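Local coordinates for possible atls1-like light-inducible protein (Prochlorococcus marinus, PDB 2XCZ) that is of unknown function but belongs to the macrophage migration inhibitory factor family, small alpha/beta proteins that assemble as trimers, at residues I65-S77 against Y96-G108. Residues are numbered along the deposited sequence; the frame is centred on the assembly and turned at random.
Sequences IGALDGSRTQEVS and YIGFEDVPARLWG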
ATOM      1  N   ILE A  65       9.396   9.897  -8.720  1.00 11.11           N
ATOM      2  CA  ILE A  65      10.651   9.665  -9.409  1.00 10.99           C
ATOM      3  C   ILE A  65      11.498  10.905  -9.128  1.00 11.29           C
ATOM      4  O   ILE A  65      11.292  11.971  -9.718  1.00 11.42           O
ATOM      5  CB  ILE A  65      10.467   9.419 -10.931  1.00 10.74           C
ATOM      6  CG1 ILE A  65       9.663   8.141 -11.192  1.00 11.33           C
ATOM      7  CG2 ILE A  65      11.841   9.308 -11.613  1.00 12.24           C
ATOM      8  CD1 ILE A  65       9.211   7.993 -12.642  1.00 11.32           C
ATOM      9  N   GLY A  66      12.436  10.751  -8.207  1.00 11.25           N
ATOM     10  CA  GLY A  66      13.210  11.860  -7.681  1.00 12.68           C
ATOM     11  C   GLY A  66      12.341  12.920  -7.019  1.00 13.28           C
ATOM     12  O   GLY A  66      11.202  12.645  -6.612  1.00 13.60           O
ATOM     13  N   ALA A  67      12.907  14.121  -6.899  1.00 13.11           N
ATOM     14  CA  ALA A  67      12.237  15.306  -6.350  1.00 13.81           C
ATOM     15  C   ALA A  67      12.038  15.247  -4.833  1.00 13.43           C
ATOM     16  O   ALA A  67      11.275  16.037  -4.275  1.00 13.93           O
ATOM     17  CB  ALA A  67      10.916  15.579  -7.070  1.00 13.58           C
ATOM     18  N   LEU A  68      12.733  14.318  -4.185  1.00 13.34           N
ATOM     19  CA  LEU A  68      12.618  14.143  -2.739  1.00 13.32           C
ATOM     20  C   LEU A  68      13.969  14.344  -2.054  1.00 13.67           C
ATOM     21  O   LEU A  68      14.271  13.712  -1.045  1.00 14.32           O
ATOM     22  CB  LEU A  68      12.014  12.754  -2.407  1.00 12.89           C
ATOM     23  CG  LEU A  68      10.584  12.523  -2.924  1.00 12.49           C
ATOM     24  CD1 LEU A  68      10.162  11.083  -2.699  1.00 11.71           C
ATOM     25  CD2 LEU A  68       9.601  13.483  -2.242  1.00 11.98           C
ATOM     26  N   ASP A  69      14.767  15.255  -2.602  1.00 14.31           N
ATOM     27  CA  ASP A  69      16.096  15.538  -2.078  1.00 13.91           C
ATOM     28  C   ASP A  69      16.089  16.637  -1.011  1.00 14.15           C
ATOM     29  O   ASP A  69      15.197  17.500  -0.981  1.00 14.52           O
ATOM     30  CB  ASP A  69      17.025  15.939  -3.232  1.00 14.23           C
ATOM     31  CG  ASP A  69      16.972  14.948  -4.403  1.00 14.05           C
ATOM     32  OD1 ASP A  69      17.255  13.752  -4.198  1.00 14.13           O
ATOM     33  OD2 ASP A  69      16.689  15.383  -5.543  1.00 16.52           O
ATOM     34  N   GLY A  70      17.103  16.592  -0.147  1.00 14.52           N
ATOM     35  CA  GLY A  70      17.320  17.615   0.872  1.00 14.53           C
ATOM     36  C   GLY A  70      16.107  17.767   1.759  1.00 14.59           C
ATOM     37  O   GLY A  70      15.640  16.793   2.344  1.00 14.74           O
ATOM     38  N   SER A  71      15.575  18.982   1.809  1.00 14.77           N
ATOM     39  CA  SER A  71      14.466  19.317   2.709  1.00 15.70           C
ATOM     40  C   SER A  71      13.088  18.899   2.192  1.00 15.35           C
ATOM     41  O   SER A  71      12.077  19.093   2.870  1.00 15.11           O
ATOM     42  CB  SER A  71      14.468  20.820   2.995  1.00 15.32           C
ATOM     43  OG  SER A  71      14.257  21.556   1.803  1.00 19.16           O
ATOM     44  N   ARG A  72      13.044  18.316   0.998  1.00 14.83           N
ATOM     45  CA  ARG A  72      11.774  18.014   0.347  1.00 14.48           C
ATOM     46  C   ARG A  72      10.825  17.114   1.141  1.00 13.90           C
ATOM     47  O   ARG A  72       9.623  17.398   1.196  1.00 13.38           O
ATOM     48  CB  ARG A  72      12.013  17.436  -1.053  1.00 15.48           C
ATOM     49  CG  ARG A  72      12.268  18.486  -2.114  1.00 16.33           C
ATOM     50  CD  ARG A  72      10.950  18.998  -2.663  1.00 15.48           C
ATOM     51  NE  ARG A  72      11.154  20.066  -3.641  1.00 17.36           N
ATOM     52  CZ  ARG A  72      11.340  19.882  -4.945  1.00 18.39           C
ATOM     53  NH1 ARG A  72      11.338  18.662  -5.473  1.00 18.48           N
ATOM     54  NH2 ARG A  72      11.519  20.932  -5.730  1.00 19.00           N
ATOM     55  N   THR A  73      11.345  16.049   1.757  1.00 13.69           N
ATOM     56  CA  THR A  73      10.448  15.164   2.520  1.00 13.66           C
ATOM     57  C   THR A  73       9.874  15.894   3.730  1.00 13.97           C
ATOM     58  O   THR A  73       8.703  15.706   4.050  1.00 13.74           O
ATOM     59  CB  THR A  73      11.073  13.794   2.928  1.00 13.82           C
ATOM     60  OG1 THR A  73      12.213  14.015   3.765  1.00 13.68           O
ATOM     61  CG2 THR A  73      11.470  12.977   1.698  1.00 14.54           C
ATOM     62  N   GLN A  74      10.663  16.765   4.372  1.00 14.83           N
ATOM     63  CA  GLN A  74      10.108  17.636   5.427  1.00 15.47           C
ATOM     64  C   GLN A  74       9.012  18.579   4.901  1.00 14.85           C
ATOM     65  O   GLN A  74       7.945  18.716   5.512  1.00 14.69           O
ATOM     66  CB  GLN A  74      11.205  18.427   6.171  1.00 16.62           C
ATOM     67  CG  GLN A  74      11.877  17.635   7.294  1.00 21.35           C
ATOM     68  CD  GLN A  74      12.896  18.441   8.123  1.00 26.48           C
ATOM     69  OE1 GLN A  74      13.041  19.660   7.970  1.00 28.97           O
ATOM     70  NE2 GLN A  74      13.608  17.742   9.010  1.00 29.89           N
ATOM     71  N   GLU A  75       9.278  19.227   3.769  1.00 14.67           N
ATOM     72  CA  GLU A  75       8.335  20.156   3.179  1.00 14.77           C
ATOM     73  C   GLU A  75       7.058  19.469   2.719  1.00 13.67           C
ATOM     74  O   GLU A  75       5.970  20.024   2.868  1.00 13.67           O
ATOM     75  CB  GLU A  75       8.982  20.902   2.001  1.00 15.05           C
ATOM     76  CG  GLU A  75      10.116  21.824   2.433  1.00 19.04           C
ATOM     77  CD  GLU A  75      10.979  22.299   1.277  1.00 24.21           C
ATOM     78  OE1 GLU A  75      10.609  22.066   0.108  1.00 27.66           O
ATOM     79  OE2 GLU A  75      12.037  22.911   1.540  1.00 28.05           O
ATOM     80  N   VAL A  76       7.193  18.271   2.149  1.00 13.15           N
ATOM     81  CA  VAL A  76       6.014  17.506   1.730  1.00 12.73           C
ATOM     82  C   VAL A  76       5.204  17.103   2.967  1.00 12.38           C
ATOM     83  O   VAL A  76       3.975  17.221   2.993  1.00 12.70           O
ATOM     84  CB  VAL A  76       6.374  16.266   0.863  1.00 12.49           C
ATOM     85  CG1 VAL A  76       5.138  15.406   0.607  1.00 12.41           C
ATOM     86  CG2 VAL A  76       7.005  16.695  -0.479  1.00 12.19           C
ATOM     87  N   SER A  77       5.893  16.681   4.018  1.00 12.25           N
ATOM     88  CA  SER A  77       5.195  16.302   5.238  1.00 12.23           C
ATOM     89  C   SER A  77       4.432  17.498   5.823  1.00 12.56           C
ATOM     90  O   SER A  77       3.292  17.362   6.253  1.00 12.05           O
ATOM     91  CB  SER A  77       6.170  15.718   6.259  1.00 12.49           C
ATOM     92  OG  SER A  77       5.482  15.373   7.441  1.00 13.52           O
ATOM     93  N   TYR A  96       1.179   9.517   9.786  1.00  8.91           N
ATOM     94  CA  TYR A  96       2.450   8.969   9.306  1.00  8.70           C
ATOM     95  C   TYR A  96       2.481   9.035   7.788  1.00  8.59           C
ATOM     96  O   TYR A  96       1.458   8.831   7.128  1.00  7.85           O
ATOM     97  CB  TYR A  96       2.584   7.503   9.709  1.00  8.55           C
ATOM     98  CG  TYR A  96       3.241   7.230  11.042  1.00  9.55           C
ATOM     99  CD1 TYR A  96       3.833   8.246  11.783  1.00 10.05           C
ATOM    100  CD2 TYR A  96       3.337   5.927  11.521  1.00  8.84           C
ATOM    101  CE1 TYR A  96       4.476   7.977  12.998  1.00  9.20           C
ATOM    102  CE2 TYR A  96       3.961   5.651  12.734  1.00 10.37           C
ATOM    103  CZ  TYR A  96       4.535   6.675  13.456  1.00 11.03           C
ATOM    104  OH  TYR A  96       5.182   6.416  14.652  1.00  9.75           O
ATOM    105  N   ILE A  97       3.667   9.305   7.247  1.00  8.63           N
ATOM    106  CA  ILE A  97       3.883   9.305   5.810  1.00  7.91           C
ATOM    107  C   ILE A  97       5.065   8.426   5.464  1.00  7.99           C
ATOM    108  O   ILE A  97       6.192   8.660   5.960  1.00  8.67           O
ATOM    109  CB  ILE A  97       4.112  10.734   5.236  1.00  7.88           C
ATOM    110  CG1 ILE A  97       2.975  11.690   5.647  1.00  8.07           C
ATOM    111  CG2 ILE A  97       4.235  10.675   3.718  1.00  7.61           C
ATOM    112  CD1 ILE A  97       3.313  13.156   5.383  1.00  9.03           C
ATOM    113  N   GLY A  98       4.839   7.439   4.595  1.00  7.79           N
ATOM    114  CA  GLY A  98       5.960   6.639   4.057  1.00  8.25           C
ATOM    115  C   GLY A  98       6.355   7.167   2.689  1.00  8.63           C
ATOM    116  O   GLY A  98       5.530   7.169   1.757  1.00  9.33           O
ATOM    117  N   PHE A  99       7.615   7.592   2.559  1.00  8.82           N
ATOM    118  CA  PHE A  99       8.140   8.122   1.288  1.00  9.47           C
ATOM    119  C   PHE A  99       8.979   7.086   0.540  1.00 10.45           C
ATOM    120  O   PHE A  99       9.693   6.297   1.164  1.00 10.59           O
ATOM    121  CB  PHE A  99       9.070   9.326   1.549  1.00  9.75           C
ATOM    122  CG  PHE A  99       8.364  10.569   2.003  1.00  7.89           C
ATOM    123  CD1 PHE A  99       7.914  11.511   1.072  1.00  9.16           C
ATOM    124  CD2 PHE A  99       8.168  10.813   3.358  1.00 10.12           C
ATOM    125  CE1 PHE A  99       7.287  12.662   1.486  1.00 10.03           C
ATOM    126  CE2 PHE A  99       7.538  11.974   3.800  1.00  9.92           C
ATOM    127  CZ  PHE A  99       7.077  12.906   2.865  1.00 10.54           C
ATOM    128  N   GLU A 100       8.940   7.134  -0.793  1.00 11.42           N
ATOM    129  CA  GLU A 100       9.839   6.329  -1.621  1.00 12.30           C
ATOM    130  C   GLU A 100      10.247   7.149  -2.852  1.00 12.03           C
ATOM    131  O   GLU A 100       9.399   7.736  -3.524  1.00 10.76           O
ATOM    132  CB  GLU A 100       9.144   5.035  -2.055  1.00 13.05           C
ATOM    133  CG  GLU A 100      10.019   4.086  -2.869  1.00 17.04           C
ATOM    134  CD  GLU A 100       9.353   2.737  -3.088  1.00 21.20           C
ATOM    135  OE1 GLU A 100       8.300   2.675  -3.763  1.00 19.21           O
ATOM    136  OE2 GLU A 100       9.879   1.727  -2.573  1.00 26.31           O
ATOM    137  N   ASP A 101      11.556   7.238  -3.091  1.00 11.92           N
ATOM    138  CA  ASP A 101      12.084   7.770  -4.340  1.00 12.33           C
ATOM    139  C   ASP A 101      12.257   6.558  -5.259  1.00 12.16           C
ATOM    140  O   ASP A 101      13.131   5.701  -5.046  1.00 12.09           O
ATOM    141  CB  ASP A 101      13.412   8.506  -4.072  1.00 12.72           C
ATOM    142  CG  ASP A 101      14.086   9.012  -5.343  1.00 14.21           C
ATOM    143  OD1 ASP A 101      13.639   8.681  -6.467  1.00 14.46           O
ATOM    144  OD2 ASP A 101      15.095   9.740  -5.209  1.00 16.40           O
ATOM    145  N   VAL A 102      11.388   6.466  -6.264  1.00 11.51           N
ATOM    146  CA  VAL A 102      11.280   5.274  -7.108  1.00 11.88           C
ATOM    147  C   VAL A 102      12.092   5.465  -8.386  1.00 11.92           C
ATOM    148  O   VAL A 102      11.935   6.494  -9.050  1.00 11.65           O
ATOM    149  CB  VAL A 102       9.812   5.015  -7.517  1.00 11.57           C
ATOM    150  CG1 VAL A 102       9.707   3.715  -8.322  1.00 11.11           C
ATOM    151  CG2 VAL A 102       8.912   4.941  -6.286  1.00 13.18           C
ATOM    152  N   PRO A 103      12.969   4.494  -8.723  1.00 12.27           N
ATOM    153  CA  PRO A 103      13.641   4.601 -10.018  1.00 12.25           C
ATOM    154  C   PRO A 103      12.623   4.553 -11.142  1.00 12.27           C
ATOM    155  O   PRO A 103      11.619   3.826 -11.046  1.00 11.94           O
ATOM    156  CB  PRO A 103      14.552   3.364 -10.045  1.00 12.15           C
ATOM    157  CG  PRO A 103      14.767   3.037  -8.614  1.00 13.67           C
ATOM    158  CD  PRO A 103      13.439   3.319  -7.975  1.00 12.46           C
ATOM    159  N   ALA A 104      12.859   5.343 -12.190  1.00 12.11           N
ATOM    160  CA  ALA A 104      11.916   5.451 -13.303  1.00 12.02           C
ATOM    161  C   ALA A 104      11.565   4.093 -13.927  1.00 11.29           C
ATOM    162  O   ALA A 104      10.404   3.838 -14.272  1.00 10.43           O
ATOM    163  CB  ALA A 104      12.441   6.425 -14.349  1.00 12.19           C
ATOM    164  N   ARG A 105      12.546   3.204 -14.040  1.00 11.36           N
ATOM    165  CA  ARG A 105      12.282   1.866 -14.600  1.00 11.98           C
ATOM    166  C   ARG A 105      11.394   0.972 -13.714  1.00 11.34           C
ATOM    167  O   ARG A 105      10.890  -0.064 -14.179  1.00 11.72           O
ATOM    168  CB  ARG A 105      13.587   1.145 -14.946  1.00 11.85           C
ATOM    169  CG  ARG A 105      14.492   0.818 -13.777  1.00 15.69           C
ATOM    170  CD  ARG A 105      15.651  -0.081 -14.242  1.00 19.68           C
ATOM    171  NE  ARG A 105      15.180  -1.387 -14.730  1.00 23.15           N
ATOM    172  CZ  ARG A 105      14.949  -2.444 -13.952  1.00 24.59           C
ATOM    173  NH1 ARG A 105      15.145  -2.375 -12.641  1.00 23.39           N
ATOM    174  NH2 ARG A 105      14.528  -3.577 -14.492  1.00 25.12           N
ATOM    175  N   LEU A 106      11.182   1.395 -12.468  1.00 11.24           N
ATOM    176  CA  LEU A 106      10.274   0.703 -11.534  1.00 10.46           C
ATOM    177  C   LEU A 106       8.911   1.400 -11.416  1.00 10.08           C
ATOM    178  O   LEU A 106       8.135   1.119 -10.497  1.00 10.16           O
ATOM    179  CB  LEU A 106      10.915   0.543 -10.147  1.00 10.86           C
ATOM    180  CG  LEU A 106      12.220  -0.270 -10.099  1.00 11.24           C
ATOM    181  CD1 LEU A 106      12.739  -0.416  -8.686  1.00 14.41           C
ATOM    182  CD2 LEU A 106      12.011  -1.625 -10.762  1.00 11.53           C
ATOM    183  N   TRP A 107       8.626   2.295 -12.361  1.00  9.77           N
ATOM    184  CA  TRP A 107       7.389   3.045 -12.363  1.00  9.32           C
ATOM    185  C   TRP A 107       6.679   2.818 -13.696  1.00  9.81           C
ATOM    186  O   TRP A 107       7.067   3.378 -14.726  1.00 10.14           O
ATOM    187  CB  TRP A 107       7.655   4.543 -12.131  1.00  9.02           C
ATOM    188  CG  TRP A 107       6.408   5.318 -11.737  1.00  9.09           C
ATOM    189  CD1 TRP A 107       5.213   5.367 -12.411  1.00  8.59           C
ATOM    190  CD2 TRP A 107       6.237   6.110 -10.561  1.00  8.36           C
ATOM    191  NE1 TRP A 107       4.313   6.148 -11.723  1.00  8.68           N
ATOM    192  CE2 TRP A 107       4.916   6.619 -10.586  1.00  8.93           C
ATOM    193  CE3 TRP A 107       7.064   6.429  -9.480  1.00  8.11           C
ATOM    194  CZ2 TRP A 107       4.411   7.454  -9.582  1.00 10.03           C
ATOM    195  CZ3 TRP A 107       6.570   7.262  -8.478  1.00 10.32           C
ATOM    196  CH2 TRP A 107       5.243   7.759  -8.535  1.00  9.87           C
ATOM    197  N   GLY A 108       5.624   2.012 -13.660  1.00  9.30           N
ATOM    198  CA  GLY A 108       4.859   1.712 -14.866  1.00  9.53           C
ATOM    199  C   GLY A 108       3.793   2.736 -15.161  1.00 10.46           C
ATOM    200  O   GLY A 108       3.180   3.295 -14.254  1.00 10.11           O
TER
HETATM  201  O   HOH W   1      14.878  12.404  -4.620  1.00 16.62           O
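The ring of F99 packs against helix 72-77, meeting T73 and V76, with L68 of the preceding loop nearby, inside the beta-alpha-beta unit formed by strand 58-64, helix 72-88 and strand 95-101 of the MIF fold. T73 CB sits almost squarely over one face, 4.0 Å from the F99 ring centroid and 6° off its normal, a CH-pi contact. I97 CG2 backs the opposite face, offset toward the rim. In the ring plane V76 CG1 approaches CE1 of F99 at 3.6 Å; with CG1 anti to the backbone N (chi1 173°), this methyl is the one brought to the ring edge. Farther along the helix, I97 CD1 abuts S77.

Ahead of the helix, at the start of the loop, I65 crosses W107 obliquely: its CG1 is 3.6 Å from W107 CE3, while its CD1 leans on A104. The backbone of I65 adds a CA-H...O contact to V102 O.

D101 ties the loop to the strand end. Its OD1 accepts the amide of G66 (N to OD1 3.0 Å), met 54° out of the carboxylate plane, and its OD2 accepts a hydrogen bond from a water that in turn accepts the N-H of L68, so the carboxylate holds one loop amide directly and a second through water.

In the trimer, T73 OG1 hydrogen-bonds to R105 O, and S77 OG to S112 O, both of the second subunit, leaving the carbon side of T73 for the ring. The turn D69-R72, of type II', leads into the helix, and R72 reaches back across it: its NH1 donates in the guanidinium plane to A67 O at 2.9 Å.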